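PDB 5AY6: flagellar hook protein FlgE from Caulobacter crescentus CB15, which builds the bacterial flagellar hook, the universal joint that probably passes motor torque to the filament, and is represented here by a middle fragment of the protein. Local coordinates for residues 50-55 / 137-142; 57-60 / 65-68; 69-72 / 78-81; 84-87 / 92-95; 143-146 / 151-154. All coordinates share one frame; numbering follows the deposited sequence.

Contacts 1 to 4 belong to one antiparallel sheet and the helix 137-140 packed on it, whereas contact 5 lies where the chain leaves this region for the next sheet. Contact 1 closes a long loop in the chain within which contacts 2, 3 and 4 are nested; its centre is about 11 Å from that of contact 2, 12 Å from contact 3 and 13 Å from contacts 4 and 5. Strand 64-73 is common to contacts 2 and 3, strand 76-86 to contacts 3 and 4. Tyr67 and Tyr85 pack together, joining contacts 2 and 4. Ser54 with Tyr145 O, and Asn59 N with Asp146, tie contacts 1 and 2 to contact 5.

Contact 1: 50-55 / 137-142; sequences VVYSST and AEVVAG
Val139 sits on one face of the Tyr52 ring, the two side chains crossing at about a right angle. Val139 CB stands 3.5 Å from the centroid of the Tyr52 ring and 7° off its normal, a CH-pi contact over the middle of the face. The CG2 branch of Val139, swung away from its own nitrogen (CG1 has chi1 60°), leans over the root of the ring and meets Tyr52 CG at 3.6 Å. This CH-pi contact joins the short helix 137-140 to strand 45-53 of a five-stranded antiparallel sheet, within the region assigned to the third domain of FlgE. Tyr67, Tyr85 and Leu144 also touch Val139, which is buried. At the phenol end the polar link runs through water. One water donates to Tyr52 OH at 2.9 Å and accepts from Val139 N at 3.0 Å; another accepts from Tyr52 OH at 2.7 Å and donates to Glu138 OE1. A leucine in place of Tyr52 would lack both the flat face and the hydroxyl, and would probably leave Val139 less fully packed and both waters without their common partner. The other carboxylate oxygen of Glu138, OE2, makes a salt bridge with Lys35 on strand 24-39.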
# COMPACT_ATOMS: atom_id res chain seq x y z
N VAL A 50 -3.62 -2.38 -19.84
CA VAL A 50 -2.66 -2.95 -18.91
C VAL A 50 -2.62 -2.10 -17.65
O VAL A 50 -2.35 -0.90 -17.70
CB VAL A 50 -1.25 -3.04 -19.52
CG1 VAL A 50 -0.30 -3.77 -18.57
CG2 VAL A 50 -1.31 -3.76 -20.86
N VAL A 51 -2.91 -2.72 -16.51
CA VAL A 51 -2.96 -2.00 -15.26
C VAL A 51 -1.95 -2.57 -14.27
O VAL A 51 -2.08 -3.71 -13.83
CB VAL A 51 -4.37 -2.05 -14.62
CG1 VAL A 51 -4.42 -1.21 -13.35
CG2 VAL A 51 -5.43 -1.59 -15.62
N TYR A 52 -0.93 -1.77 -13.95
CA TYR A 52 -0.00 -2.10 -12.87
C TYR A 52 -0.56 -1.57 -11.56
O TYR A 52 -1.00 -0.42 -11.50
CB TYR A 52 1.37 -1.49 -13.12
CG TYR A 52 2.11 -1.98 -14.34
CD1 TYR A 52 2.82 -3.18 -14.31
CD2 TYR A 52 2.12 -1.24 -15.51
CE1 TYR A 52 3.51 -3.62 -15.43
CE2 TYR A 52 2.81 -1.67 -16.63
CZ TYR A 52 3.50 -2.87 -16.58
OH TYR A 52 4.18 -3.30 -17.69
N SER A 53 -0.52 -2.39 -10.52
CA SER A 53 -0.97 -1.95 -9.20
C SER A 53 0.12 -2.13 -8.14
O SER A 53 0.88 -3.09 -8.18
CB SER A 53 -2.23 -2.69 -8.77
OG SER A 53 -3.33 -2.30 -9.57
N SER A 54 0.17 -1.20 -7.20
CA SER A 54 1.06 -1.31 -6.06
C SER A 54 0.62 -2.45 -5.14
O SER A 54 -0.57 -2.65 -4.90
CB SER A 54 1.11 0.01 -5.29
OG SER A 54 1.61 -0.18 -3.98
N THR A 55 1.59 -3.21 -4.64
CA THR A 55 1.32 -4.31 -3.72
C THR A 55 1.00 -3.83 -2.32
O THR A 55 0.50 -4.60 -1.50
CB THR A 55 2.51 -5.26 -3.62
OG1 THR A 55 3.65 -4.51 -3.19
CG2 THR A 55 2.80 -5.91 -4.97
N ALA A 137 10.20 -0.18 -17.53
CA ALA A 137 10.04 1.21 -17.93
C ALA A 137 8.59 1.69 -17.82
O ALA A 137 8.33 2.79 -17.34
CB ALA A 137 10.54 1.41 -19.35
N GLU A 138 7.64 0.87 -18.26
CA GLU A 138 6.26 1.33 -18.32
C GLU A 138 5.61 1.39 -16.95
O GLU A 138 4.79 2.28 -16.68
CB GLU A 138 5.46 0.45 -19.28
CG GLU A 138 5.97 0.56 -20.71
CD GLU A 138 4.97 0.10 -21.75
OE1 GLU A 138 3.88 -0.38 -21.38
OE2 GLU A 138 5.28 0.22 -22.96
N VAL A 139 5.98 0.48 -16.05
CA VAL A 139 5.46 0.53 -14.70
C VAL A 139 6.16 1.62 -13.89
O VAL A 139 5.53 2.29 -13.07
CB VAL A 139 5.59 -0.84 -13.97
CG1 VAL A 139 7.04 -1.29 -13.87
CG2 VAL A 139 4.96 -0.76 -12.58
N VAL A 140 7.45 1.83 -14.15
CA VAL A 140 8.21 2.88 -13.47
C VAL A 140 7.63 4.24 -13.82
O VAL A 140 7.61 5.15 -12.98
CB VAL A 140 9.72 2.82 -13.84
CG1 VAL A 140 10.41 4.15 -13.60
CG2 VAL A 140 10.41 1.70 -13.06
N ALA A 141 7.11 4.38 -15.03
CA ALA A 141 6.50 5.63 -15.47
C ALA A 141 5.26 5.98 -14.65
O ALA A 141 4.89 7.15 -14.53
CB ALA A 141 6.15 5.57 -16.95
N GLY A 142 4.62 4.97 -14.07
CA GLY A 142 3.42 5.16 -13.28
C GLY A 142 3.65 5.75 -11.90
O GLY A 142 2.70 6.20 -11.26
O HOH W 1 6.77 -2.11 -17.44
O HOH W 2 2.97 -2.18 -19.85

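Contact 2: 57-60 / 65-68; sequences IANP and NEYL
The carboxamide of Asn59 lies against the backbone of Asn65 and Glu66, with one face over Asn65 CA, which is 3.6 Å from Asn59 CG. On that same face Glu66 N reaches Asn59 OD1 at 2.8 Å; the N-H points almost straight at the oxygen, but the nitrogen stands well above the carbonyl plane, 46° out of it. The second bond is made in the plane of the amide: Asn59 ND2 donates to Glu66 O at 3.1 Å, with an N-H...O angle of 170°. Two nearly straight bonds thus fix the rotation of the amide. The ring of Tyr67 comes near obliquely, its CE1 4.0 Å from Asn59 ND2, while the ring packs on Leu144 and Tyr85. The amide of Asn65 projects beside the loop, its OD1 3.5 Å from Asn59 CB and 3.7 Å from Pro60 CB; both are contacts with carbon. With CG anti to its carbonyl carbon (chi1 -80°), Asn59 sends its amide across to the strand. Pro60 follows through a cis peptide bond, and Asn59 N is hydrogen-bonded to Asp146 OD2. The carboxylate of Glu66 takes no part in the grip and forms a salt bridge with Lys82. Ser53 of strand 45-53 pairs with Leu68; further along, at Glu66, the asparagine side chain takes the backbone N-H and C=O, much as a neighbouring strand would, in the long connection of an antiparallel strand pair.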
# COMPACT_ATOMS: atom_id res chain seq x y z
N ILE A 57 3.21 -3.25 -0.29
CA ILE A 57 4.29 -3.84 0.47
C ILE A 57 5.62 -3.28 -0.05
O ILE A 57 5.85 -3.24 -1.26
CB ILE A 57 4.29 -5.38 0.36
CG1 ILE A 57 2.98 -5.95 0.91
CG2 ILE A 57 5.48 -5.97 1.10
CD1 ILE A 57 2.84 -7.43 0.69
N ALA A 58 6.47 -2.84 0.87
CA ALA A 58 7.70 -2.14 0.52
C ALA A 58 8.58 -2.92 -0.46
O ALA A 58 8.92 -4.08 -0.22
CB ALA A 58 8.49 -1.82 1.78
N ASN A 59 8.93 -2.26 -1.56
CA ASN A 59 9.94 -2.75 -2.48
C ASN A 59 11.31 -2.22 -2.06
O ASN A 59 11.41 -1.14 -1.49
CB ASN A 59 9.62 -2.32 -3.92
CG ASN A 59 8.58 -3.20 -4.59
OD1 ASN A 59 8.54 -4.42 -4.39
ND2 ASN A 59 7.72 -2.59 -5.40
N PRO A 60 12.38 -2.98 -2.34
CA PRO A 60 12.36 -4.26 -3.04
C PRO A 60 12.02 -5.42 -2.11
O PRO A 60 12.13 -5.29 -0.89
CB PRO A 60 13.79 -4.39 -3.56
CG PRO A 60 14.61 -3.68 -2.54
CD PRO A 60 13.76 -2.54 -2.04
N ASN A 65 11.74 -5.50 -7.32
CA ASN A 65 10.57 -4.64 -7.26
C ASN A 65 9.34 -5.39 -7.77
O ASN A 65 9.27 -5.75 -8.94
CB ASN A 65 10.79 -3.37 -8.07
CG ASN A 65 11.94 -2.54 -7.54
OD1 ASN A 65 12.16 -2.47 -6.33
ND2 ASN A 65 12.69 -1.91 -8.44
N GLU A 66 8.38 -5.64 -6.88
CA GLU A 66 7.18 -6.39 -7.27
C GLU A 66 5.97 -5.50 -7.50
O GLU A 66 5.75 -4.52 -6.78
CB GLU A 66 6.85 -7.44 -6.21
CG GLU A 66 7.95 -8.46 -6.01
CD GLU A 66 7.56 -9.57 -5.06
OE1 GLU A 66 6.48 -9.47 -4.43
OE2 GLU A 66 8.32 -10.56 -4.94
N TYR A 67 5.19 -5.85 -8.52
CA TYR A 67 3.98 -5.11 -8.85
C TYR A 67 2.86 -6.08 -9.23
O TYR A 67 3.12 -7.18 -9.73
CB TYR A 67 4.24 -4.14 -10.01
CG TYR A 67 5.42 -3.22 -9.82
CD1 TYR A 67 5.31 -2.06 -9.05
CD2 TYR A 67 6.65 -3.49 -10.42
CE1 TYR A 67 6.39 -1.21 -8.87
CE2 TYR A 67 7.74 -2.63 -10.25
CZ TYR A 67 7.60 -1.50 -9.48
OH TYR A 67 8.67 -0.64 -9.30
N LEU A 68 1.61 -5.69 -8.99
CA LEU A 68 0.47 -6.48 -9.46
C LEU A 68 0.14 -6.05 -10.88
O LEU A 68 0.30 -4.88 -11.23
CB LEU A 68 -0.74 -6.30 -8.55
CG LEU A 68 -0.56 -6.62 -7.07
CD1 LEU A 68 -1.89 -6.50 -6.33
CD2 LEU A 68 0.03 -8.01 -6.90

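Contact 3: 69-72 / 78-81; sequences VDIK and VATG
Two successive residues, Val78 and Ala79, face the single residue Ile71, a classic beta bulge in an otherwise regular antiparallel pair. Ile71 O is shared by them: Val78 N donates to it at 2.9 Å, nearly along the C=O axis, while the bond from Ala79 N is weak at 3.4 Å. On the return side Ile71 N gives a straight bond to Ala79 O at 2.8 Å. Beyond the bulge the ladder is regular, with Val69 and Gly81 bonded in both directions, N to O each way, and Asp70 opposite Thr80 as a non-hydrogen-bonded pair. Here the side chains of Asp70 and Thr80 run alongside each other. A chi1 of -173° turns Thr80 OG1 toward Asp70, 2.6 Å from Asp70 OD1 and 3.0 Å from Val69 O; two acceptors lie within reach of its single proton, and Val69 O also accepts from Gly81 N. Polar Asp70 and Thr80 occupy one face of the sheet; Val69, Ile71 and Ala79 occupy the other. On this apolar face Ile71 CB packs on Ala79 CB at 4.1 Å, and the layer continues into Tyr52, Val50 and Ile97, with Leu126 and Ile128 of the loops touching Ile71. Gly81, without a side chain, stands across from Val69. Segments 69-72 and 78-81 run antiparallel at 175° and belong to the beta hairpin of strands 64-73 and 76-86, with the bulge near its turn, inside the five-stranded antiparallel sheet of this part of the hook protein.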
# COMPACT_ATOMS: atom_id res chain seq x y z
N VAL A 69 -0.34 -6.99 -11.70
CA VAL A 69 -0.71 -6.69 -13.08
C VAL A 69 -2.08 -7.26 -13.44
O VAL A 69 -2.35 -8.44 -13.18
CB VAL A 69 0.32 -7.24 -14.08
CG1 VAL A 69 -0.13 -6.98 -15.51
CG2 VAL A 69 1.69 -6.64 -13.84
N ASP A 70 -2.93 -6.43 -14.03
CA ASP A 70 -4.18 -6.89 -14.63
C ASP A 70 -4.16 -6.62 -16.13
O ASP A 70 -3.79 -5.53 -16.57
CB ASP A 70 -5.39 -6.19 -14.01
CG ASP A 70 -5.63 -6.60 -12.57
OD1 ASP A 70 -5.61 -7.81 -12.27
OD2 ASP A 70 -5.83 -5.69 -11.73
N ILE A 71 -4.55 -7.62 -16.92
CA ILE A 71 -4.73 -7.43 -18.36
C ILE A 71 -6.23 -7.44 -18.66
O ILE A 71 -6.92 -8.42 -18.36
CB ILE A 71 -4.03 -8.50 -19.19
CG1 ILE A 71 -2.60 -8.72 -18.69
CG2 ILE A 71 -4.04 -8.11 -20.66
CD1 ILE A 71 -1.72 -7.51 -18.82
N LYS A 72 -6.72 -6.36 -19.25
CA LYS A 72 -8.15 -6.21 -19.45
C LYS A 72 -8.51 -6.07 -20.93
O LYS A 72 -7.78 -5.46 -21.71
CB LYS A 72 -8.68 -5.01 -18.67
CG LYS A 72 -8.49 -5.12 -17.16
CD LYS A 72 -9.21 -4.00 -16.43
CE LYS A 72 -9.03 -4.10 -14.93
NZ LYS A 72 -9.83 -3.07 -14.21
N VAL A 78 -8.82 -10.56 -18.34
CA VAL A 78 -8.58 -11.86 -18.98
C VAL A 78 -7.35 -12.55 -18.41
O VAL A 78 -7.20 -13.76 -18.55
CB VAL A 78 -8.42 -11.72 -20.51
CG1 VAL A 78 -9.65 -11.07 -21.11
CG2 VAL A 78 -7.18 -10.92 -20.85
N ALA A 79 -6.47 -11.78 -17.77
CA ALA A 79 -5.25 -12.33 -17.19
C ALA A 79 -4.75 -11.44 -16.06
O ALA A 79 -4.92 -10.22 -16.09
CB ALA A 79 -4.17 -12.48 -18.26
N THR A 80 -4.12 -12.05 -15.06
CA THR A 80 -3.69 -11.30 -13.89
C THR A 80 -2.57 -12.03 -13.15
O THR A 80 -2.41 -13.24 -13.29
CB THR A 80 -4.88 -11.05 -12.93
OG1 THR A 80 -4.48 -10.17 -11.87
CG2 THR A 80 -5.39 -12.36 -12.35
N GLY A 81 -1.80 -11.28 -12.37
CA GLY A 81 -0.76 -11.87 -11.54
C GLY A 81 0.22 -10.86 -10.97
O GLY A 81 -0.09 -9.67 -10.87

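Contact 4: 84-87 / 92-95; sequences AYDA and LVSS
Tyr85 and Leu92, both buried, pack closely across this strand pair: Leu92 CD1 sits over a face of the Tyr85 ring, 4.1 Å from its centroid in a CH-pi contact, and 3.7 Å from Tyr85 CE2. The chi1 of Leu92, close to 180° (-176°), carries CD1 over the ring face. Leu123 and Val129 pack on Leu92 as well. The other face of the pair is also tight at the buried Ala84, whose CB meets Ser94 OG at 3.5 Å. Toward solvent, at the end of the pair, the contact is looser: the exposed Val93 brings its CG2 to 3.8 Å from Asp86 CB, while the Asp86 carboxylate turns to the N-H groups of Ala88 and Thr89 in the connecting turn. Along the backbone ladder of this hairpin of strands 76-86 and 92-99, Val93 and Ser94 both face Ala84 as a classic beta bulge, and Ala84 N donates to Ser94 O at 2.9 Å. The bulge gives Ala84 O two donors, Val93 N at 2.8 Å and, weakly, Ser94 N at 3.4 Å, and the hydroxyl of the buried Tyr85 is satisfied in turn by a hydrogen bond between Tyr85 OH and Ile128 O.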
# COMPACT_ATOMS: atom_id res chain seq x y z
N ALA A 84 7.94 -9.38 -11.08
CA ALA A 84 9.05 -8.97 -10.24
C ALA A 84 10.20 -8.56 -11.14
O ALA A 84 10.65 -9.34 -11.98
CB ALA A 84 9.47 -10.09 -9.30
N TYR A 85 10.67 -7.32 -10.98
CA TYR A 85 11.81 -6.83 -11.75
C TYR A 85 13.04 -6.71 -10.86
O TYR A 85 12.93 -6.34 -9.69
CB TYR A 85 11.49 -5.48 -12.39
CG TYR A 85 10.32 -5.49 -13.33
CD1 TYR A 85 9.05 -5.14 -12.90
CD2 TYR A 85 10.48 -5.83 -14.67
CE1 TYR A 85 7.98 -5.13 -13.76
CE2 TYR A 85 9.41 -5.83 -15.54
CZ TYR A 85 8.16 -5.48 -15.08
OH TYR A 85 7.09 -5.48 -15.95
N ASP A 86 14.20 -7.01 -11.42
CA ASP A 86 15.47 -6.87 -10.70
C ASP A 86 15.64 -5.41 -10.30
O ASP A 86 15.51 -4.51 -11.13
CB ASP A 86 16.64 -7.34 -11.56
CG ASP A 86 17.94 -7.43 -10.79
OD1 ASP A 86 18.35 -8.56 -10.46
OD2 ASP A 86 18.55 -6.37 -10.52
N ALA A 87 15.92 -5.17 -9.02
CA ALA A 87 15.97 -3.81 -8.50
C ALA A 87 17.18 -3.03 -9.00
O ALA A 87 17.19 -1.80 -9.00
CB ALA A 87 15.95 -3.83 -6.98
N LEU A 92 12.99 -8.18 -16.12
CA LEU A 92 11.97 -9.06 -15.58
C LEU A 92 12.64 -10.31 -15.01
O LEU A 92 13.48 -10.93 -15.66
CB LEU A 92 10.94 -9.45 -16.64
CG LEU A 92 9.79 -10.31 -16.11
CD1 LEU A 92 8.90 -9.49 -15.18
CD2 LEU A 92 8.96 -10.90 -17.24
N VAL A 93 12.26 -10.67 -13.78
CA VAL A 93 12.87 -11.82 -13.11
C VAL A 93 11.86 -12.96 -12.97
O VAL A 93 12.22 -14.13 -13.08
CB VAL A 93 13.42 -11.42 -11.72
CG1 VAL A 93 13.74 -12.64 -10.87
CG2 VAL A 93 14.65 -10.54 -11.88
N SER A 94 10.60 -12.62 -12.73
CA SER A 94 9.56 -13.63 -12.63
C SER A 94 8.18 -13.05 -12.89
O SER A 94 7.93 -11.87 -12.63
CB SER A 94 9.58 -14.29 -11.25
OG SER A 94 8.99 -13.45 -10.28
N SER A 95 7.29 -13.89 -13.41
CA SER A 95 5.90 -13.52 -13.67
C SER A 95 4.95 -14.64 -13.26
O SER A 95 5.20 -15.81 -13.55
CB SER A 95 5.70 -13.20 -15.15
OG SER A 95 4.31 -13.08 -15.46

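Contact 5: 143-146 / 151-154; sequences KLYD and SMSD
Asp146 and Ser151 stand close across the intervening turn, their CA atoms 5.3 Å apart, with Asp146 O beside Ser151 CB at 3.3 Å. Tyr145 carries the side-chain contact: a chi1 of 172° extends its ring to the start of helix 152-157. Met152 N lies in the ring plane at its edge, 3.9 Å from Tyr145 CE2, while Ser151 CA approaches the same CE2 obliquely at 3.7 Å. The side chain of Met152, crossing that of Tyr145 at a slant and bent at its thioether, brings CE to 3.8 Å from Tyr145 OH and packs on Leu188 of strand 180-189. Ser151 is the N-cap, and with Asp154 it completes a capping box. Asp154 N donates to Ser151 OG at 3.2 Å, and Ser151 N returns a bond to Asp154 OD2 at 2.9 Å. Asp154 OD1 is taken by Asn212, whereas Asp146 OD1 accepts from Ser148 and Thr149 in the turn. Glu199 OE2 binds both Tyr145 OH and Met152 N, so the phenol and the first turn of the helix share one carboxylate oxygen. A phenylalanine at Tyr145 would keep the ring but not the hydroxyl, and would probably leave Glu199 OE2 with Met152 N but without its link to the preceding loop. Glu199 and Asp154 set carboxylates at the helix N-terminus, where its N-H groups and dipole would tend to stabilise negative charge, and Glu199, on strand 195-202, ties segment 143-146 to its sheet.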
# COMPACT_ATOMS: atom_id res chain seq x y z
N LYS A 143 4.91 5.74 -11.46
CA LYS A 143 5.29 6.23 -10.13
C LYS A 143 4.34 5.72 -9.04
O LYS A 143 3.66 6.50 -8.38
CB LYS A 143 5.34 7.76 -10.12
CG LYS A 143 6.32 8.34 -11.14
CD LYS A 143 6.41 9.86 -11.01
CE LYS A 143 7.09 10.49 -12.23
NZ LYS A 143 8.42 9.89 -12.50
N LEU A 144 4.29 4.40 -8.89
CA LEU A 144 3.31 3.78 -8.00
C LEU A 144 3.61 3.96 -6.51
O LEU A 144 4.76 4.14 -6.10
CB LEU A 144 3.19 2.29 -8.31
CG LEU A 144 2.55 1.98 -9.66
CD1 LEU A 144 2.52 0.48 -9.89
CD2 LEU A 144 1.15 2.56 -9.69
N TYR A 145 2.54 3.91 -5.72
CA TYR A 145 2.63 3.94 -4.27
C TYR A 145 3.57 2.89 -3.72
O TYR A 145 3.57 1.73 -4.16
CB TYR A 145 1.24 3.74 -3.66
CG TYR A 145 1.24 3.57 -2.15
CD1 TYR A 145 1.06 2.32 -1.57
CD2 TYR A 145 1.41 4.66 -1.32
CE1 TYR A 145 1.05 2.16 -0.20
CE2 TYR A 145 1.41 4.52 0.06
CZ TYR A 145 1.23 3.27 0.61
OH TYR A 145 1.23 3.13 1.98
N ASP A 146 4.37 3.30 -2.74
CA ASP A 146 5.22 2.39 -1.98
C ASP A 146 5.27 2.86 -0.54
O ASP A 146 5.64 4.00 -0.28
CB ASP A 146 6.62 2.33 -2.56
CG ASP A 146 7.46 1.25 -1.91
OD1 ASP A 146 7.90 1.45 -0.76
OD2 ASP A 146 7.66 0.19 -2.55
N SER A 151 5.38 7.15 -0.26
CA SER A 151 4.25 6.88 0.63
C SER A 151 3.42 8.12 0.93
O SER A 151 3.69 9.21 0.44
CB SER A 151 4.76 6.28 1.93
OG SER A 151 5.53 7.23 2.66
N MET A 152 2.39 7.93 1.75
CA MET A 152 1.56 9.05 2.18
C MET A 152 2.32 9.90 3.20
O MET A 152 2.08 11.10 3.31
CB MET A 152 0.23 8.54 2.75
CG MET A 152 -0.61 7.77 1.73
SD MET A 152 -2.16 7.15 2.40
CE MET A 152 -1.70 5.46 2.78
N SER A 153 3.24 9.29 3.94
CA SER A 153 4.08 10.05 4.85
C SER A 153 5.07 10.91 4.07
O SER A 153 5.39 12.03 4.48
CB SER A 153 4.81 9.12 5.82
OG SER A 153 3.89 8.45 6.67
N ASP A 154 5.54 10.40 2.93
CA ASP A 154 6.41 11.20 2.06
C ASP A 154 5.65 12.42 1.56
O ASP A 154 6.20 13.52 1.47
CB ASP A 154 6.90 10.37 0.87
CG ASP A 154 7.90 9.30 1.27
OD1 ASP A 154 8.69 9.54 2.21
OD2 ASP A 154 7.89 8.23 0.63